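Local coordinates for protein alanine glyoxylate transaminase (Thermococcus litoralis, PDB 2ZC0) that probably transfers the amino group of alanine to glyoxylate, using pyridoxal 5'-phosphate as cofactor, and works as a homodimer, at residues 123-132 and 174-185. Sequence-based numbering, arbitrary orientation.
Sequences DVVITENPSY and KVKLIYTIPTGQ. With PMP (4'-deoxy-4'-aminopyridoxal-5'-phosphate), chain F.
With CG beside its backbone N (chi1 -76°) and the chain turned about CB-CG (chi2 139°), E128 reaches across to the 174-185 segment, where the Q185 side chain runs antiparallel to it, carboxylate and amide planes 45° apart. Q185 NE2 donates to E128 OE1 at 2.9 Å, from above the carboxylate plane yet within its own amide plane, and also to P130 O. E128 OE2 takes the hydroxyl of T180 OG1 at 2.6 Å, and I181 N gives weak bonds to both oxygens. A water links E128 N and OE1, S131 OG and Y179 O. Replacing E128 by an alanine would probably leave T180 OG1 and I181 N without their acceptor and cost Q185 NE2 one of its two. Before these loops, strands 124-129 and 175-180 run parallel as neighbours in the central sheet of the aminotransferase fold: I126 N bonds L177 O, and Y179 N bonds I126 O at 2.9 Å. I126 CG2 comes within 3.3 Å of I178 CG1, unusually close for two carbons. At the other end D123 forms a salt-bridge network, OD1 with K174 NZ at 3.1 Å and OD2 with K176 NZ; D120 N also holds OD2, and Y6 O of a neighbouring subunit accepts from K176 NZ. The Y132 ring lies offset over one PMP face, and Y132 OH accepts from PMP N4A at 2.6 Å; I181 CD1 touches PMP C2A. Donors on opposite faces of the buried E128 carboxylate are consistent with a charged group holding both loops beside the cofactor.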
# COMPACT_ATOMS: atom_id res chain seq x y z
N ASP A 123 -2.35 -6.67 -7.01
CA ASP A 123 -2.17 -8.03 -7.50
C ASP A 123 -3.48 -8.52 -8.11
O ASP A 123 -4.57 -8.20 -7.62
CB ASP A 123 -1.82 -8.99 -6.35
CG ASP A 123 -0.35 -8.95 -5.96
OD1 ASP A 123 0.45 -8.24 -6.60
OD2 ASP A 123 -0.00 -9.66 -4.99
N VAL A 124 -3.38 -9.29 -9.18
CA VAL A 124 -4.56 -9.87 -9.81
C VAL A 124 -4.68 -11.26 -9.23
O VAL A 124 -3.70 -11.98 -9.14
CB VAL A 124 -4.40 -10.01 -11.33
CG1 VAL A 124 -5.43 -11.02 -11.88
CG2 VAL A 124 -4.58 -8.66 -12.00
N VAL A 125 -5.87 -11.64 -8.81
CA VAL A 125 -6.07 -12.99 -8.32
C VAL A 125 -7.19 -13.55 -9.18
O VAL A 125 -8.21 -12.89 -9.37
CB VAL A 125 -6.48 -13.02 -6.82
CG1 VAL A 125 -7.47 -11.95 -6.51
CG2 VAL A 125 -7.06 -14.37 -6.48
N ILE A 126 -6.97 -14.73 -9.75
CA ILE A 126 -7.98 -15.32 -10.61
C ILE A 126 -8.88 -16.26 -9.82
O ILE A 126 -8.42 -16.98 -8.94
CB ILE A 126 -7.32 -16.00 -11.85
CG1 ILE A 126 -8.23 -17.08 -12.44
CG2 ILE A 126 -5.98 -16.56 -11.49
CD1 ILE A 126 -8.22 -18.39 -11.67
N THR A 127 -10.17 -16.22 -10.14
CA THR A 127 -11.17 -17.04 -9.48
C THR A 127 -12.13 -17.60 -10.52
O THR A 127 -11.99 -17.33 -11.71
CB THR A 127 -12.02 -16.18 -8.53
OG1 THR A 127 -12.82 -15.28 -9.30
CG2 THR A 127 -11.13 -15.37 -7.60
N GLU A 128 -13.10 -18.38 -10.07
CA GLU A 128 -14.11 -18.92 -10.97
C GLU A 128 -15.10 -17.76 -11.16
O GLU A 128 -15.02 -16.76 -10.44
CB GLU A 128 -14.81 -20.12 -10.32
CG GLU A 128 -13.96 -21.39 -10.34
CD GLU A 128 -14.03 -22.18 -9.05
OE1 GLU A 128 -14.68 -21.72 -8.09
OE2 GLU A 128 -13.42 -23.27 -8.98
N ASN A 129 -16.00 -17.87 -12.14
CA ASN A 129 -17.02 -16.84 -12.36
C ASN A 129 -18.35 -17.56 -12.57
O ASN A 129 -18.54 -18.24 -13.58
CB ASN A 129 -16.70 -15.95 -13.57
CG ASN A 129 -17.70 -14.79 -13.74
OD1 ASN A 129 -18.35 -14.37 -12.77
ND2 ASN A 129 -17.80 -14.26 -14.96
N PRO A 130 -19.28 -17.43 -11.60
CA PRO A 130 -19.15 -16.67 -10.35
C PRO A 130 -18.28 -17.39 -9.31
O PRO A 130 -17.72 -18.45 -9.59
CB PRO A 130 -20.59 -16.58 -9.87
CG PRO A 130 -21.09 -17.96 -10.22
CD PRO A 130 -20.59 -18.11 -11.65
N SER A 131 -18.17 -16.80 -8.12
CA SER A 131 -17.40 -17.37 -7.02
C SER A 131 -18.05 -16.91 -5.71
O SER A 131 -18.97 -16.10 -5.73
CB SER A 131 -15.92 -16.92 -7.08
OG SER A 131 -15.18 -17.39 -5.96
N TYR A 132 -17.58 -17.43 -4.58
CA TYR A 132 -18.12 -17.08 -3.26
C TYR A 132 -17.91 -15.58 -3.00
O TYR A 132 -16.77 -15.14 -2.90
CB TYR A 132 -17.39 -17.91 -2.19
CG TYR A 132 -17.86 -17.67 -0.77
CD1 TYR A 132 -16.96 -17.74 0.30
CD2 TYR A 132 -19.19 -17.35 -0.50
CE1 TYR A 132 -17.37 -17.49 1.60
CE2 TYR A 132 -19.62 -17.10 0.80
CZ TYR A 132 -18.70 -17.17 1.85
OH TYR A 132 -19.11 -16.90 3.14
N LYS A 174 0.45 -8.79 -13.53
CA LYS A 174 1.03 -9.73 -12.60
C LYS A 174 -0.05 -10.52 -11.88
O LYS A 174 -0.98 -9.95 -11.31
CB LYS A 174 1.88 -9.00 -11.57
CG LYS A 174 2.28 -9.88 -10.41
CD LYS A 174 2.94 -9.04 -9.34
CE LYS A 174 3.25 -9.84 -8.11
NZ LYS A 174 3.44 -8.89 -6.97
N VAL A 175 0.08 -11.83 -11.91
CA VAL A 175 -0.87 -12.70 -11.25
C VAL A 175 -0.09 -13.79 -10.55
O VAL A 175 0.98 -14.20 -11.00
CB VAL A 175 -1.84 -13.36 -12.27
CG1 VAL A 175 -1.04 -14.10 -13.34
CG2 VAL A 175 -2.78 -14.32 -11.54
N LYS A 176 -0.59 -14.29 -9.43
CA LYS A 176 0.16 -15.34 -8.76
C LYS A 176 -0.71 -16.39 -8.11
O LYS A 176 -0.28 -17.52 -7.93
CB LYS A 176 1.08 -14.74 -7.69
CG LYS A 176 0.43 -14.60 -6.33
CD LYS A 176 1.40 -14.11 -5.25
CE LYS A 176 1.72 -12.62 -5.38
NZ LYS A 176 2.40 -12.12 -4.17
N LEU A 177 -1.94 -16.02 -7.77
CA LEU A 177 -2.83 -16.97 -7.11
C LEU A 177 -4.08 -17.26 -7.89
O LEU A 177 -4.56 -16.45 -8.69
CB LEU A 177 -3.25 -16.43 -5.72
CG LEU A 177 -2.21 -15.88 -4.74
CD1 LEU A 177 -2.92 -15.19 -3.57
CD2 LEU A 177 -1.32 -17.00 -4.25
N ILE A 178 -4.62 -18.44 -7.61
CA ILE A 178 -5.85 -18.91 -8.21
C ILE A 178 -6.63 -19.46 -7.03
O ILE A 178 -6.14 -20.34 -6.34
CB ILE A 178 -5.63 -20.05 -9.21
CG1 ILE A 178 -4.97 -19.53 -10.48
CG2 ILE A 178 -6.97 -20.72 -9.51
CD1 ILE A 178 -4.68 -20.63 -11.49
N TYR A 179 -7.81 -18.90 -6.79
CA TYR A 179 -8.70 -19.34 -5.72
C TYR A 179 -9.79 -20.18 -6.39
O TYR A 179 -10.43 -19.72 -7.35
CB TYR A 179 -9.33 -18.14 -5.02
CG TYR A 179 -10.51 -18.45 -4.10
CD1 TYR A 179 -11.80 -18.08 -4.45
CD2 TYR A 179 -10.32 -19.10 -2.88
CE1 TYR A 179 -12.89 -18.36 -3.62
CE2 TYR A 179 -11.42 -19.39 -2.03
CZ TYR A 179 -12.69 -19.01 -2.42
OH TYR A 179 -13.79 -19.29 -1.62
N THR A 180 -9.99 -21.40 -5.90
CA THR A 180 -10.98 -22.30 -6.45
C THR A 180 -11.72 -23.10 -5.38
O THR A 180 -11.17 -23.42 -4.33
CB THR A 180 -10.33 -23.29 -7.46
OG1 THR A 180 -11.28 -24.28 -7.87
CG2 THR A 180 -9.13 -23.98 -6.82
N ILE A 181 -12.98 -23.42 -5.67
CA ILE A 181 -13.85 -24.20 -4.80
C ILE A 181 -14.26 -25.40 -5.67
O ILE A 181 -15.36 -25.44 -6.23
CB ILE A 181 -15.13 -23.41 -4.43
CG1 ILE A 181 -14.74 -21.98 -3.99
CG2 ILE A 181 -15.90 -24.14 -3.33
CD1 ILE A 181 -15.91 -21.02 -3.80
N PRO A 182 -13.36 -26.40 -5.81
CA PRO A 182 -13.61 -27.60 -6.62
C PRO A 182 -14.89 -28.39 -6.35
O PRO A 182 -15.60 -28.75 -7.29
CB PRO A 182 -12.35 -28.43 -6.39
CG PRO A 182 -11.29 -27.38 -6.09
CD PRO A 182 -12.04 -26.47 -5.16
N THR A 183 -15.20 -28.64 -5.08
CA THR A 183 -16.39 -29.43 -4.75
C THR A 183 -17.57 -28.68 -4.13
O THR A 183 -17.42 -27.97 -3.11
CB THR A 183 -16.02 -30.60 -3.82
OG1 THR A 183 -15.00 -31.39 -4.44
CG2 THR A 183 -17.23 -31.47 -3.56
N GLY A 184 -18.74 -28.87 -4.74
CA GLY A 184 -19.97 -28.24 -4.29
C GLY A 184 -19.80 -26.74 -4.10
O GLY A 184 -20.06 -26.20 -3.02
N GLN A 185 -19.39 -26.05 -5.16
CA GLN A 185 -19.14 -24.62 -5.11
C GLN A 185 -20.30 -23.76 -4.64
O GLN A 185 -21.47 -24.08 -4.85
CB GLN A 185 -18.69 -24.09 -6.49
CG GLN A 185 -17.99 -22.73 -6.43
CD GLN A 185 -18.43 -21.75 -7.51
OE1 GLN A 185 -19.61 -21.40 -7.60
NE2 GLN A 185 -17.49 -21.29 -8.32
N1 PMP F . -15.79 -21.00 1.73
C2 PMP F . -16.97 -21.11 1.09
C2A PMP F . -16.92 -21.47 -0.40
C3 PMP F . -18.21 -20.91 1.77
O3 PMP F . -19.40 -21.03 1.08
C4 PMP F . -18.18 -20.58 3.17
C4A PMP F . -19.52 -20.37 3.91
N4A PMP F . -19.68 -19.02 4.44
C5 PMP F . -16.80 -20.46 3.85
C6 PMP F . -15.64 -20.68 3.08
C5A PMP F . -16.63 -20.11 5.34
O4P PMP F . -17.06 -20.93 5.95
P PMP F . -16.84 -20.65 7.58
O1P PMP F . -15.67 -21.80 8.54
O2P PMP F . -18.57 -20.90 8.35
O3P PMP F . -16.29 -18.96 7.95
O HOH W 1 2.79 -9.44 -4.49
O HOH W 2 -2.33 -13.13 -7.15
O HOH W 3 -13.61 -19.34 -7.10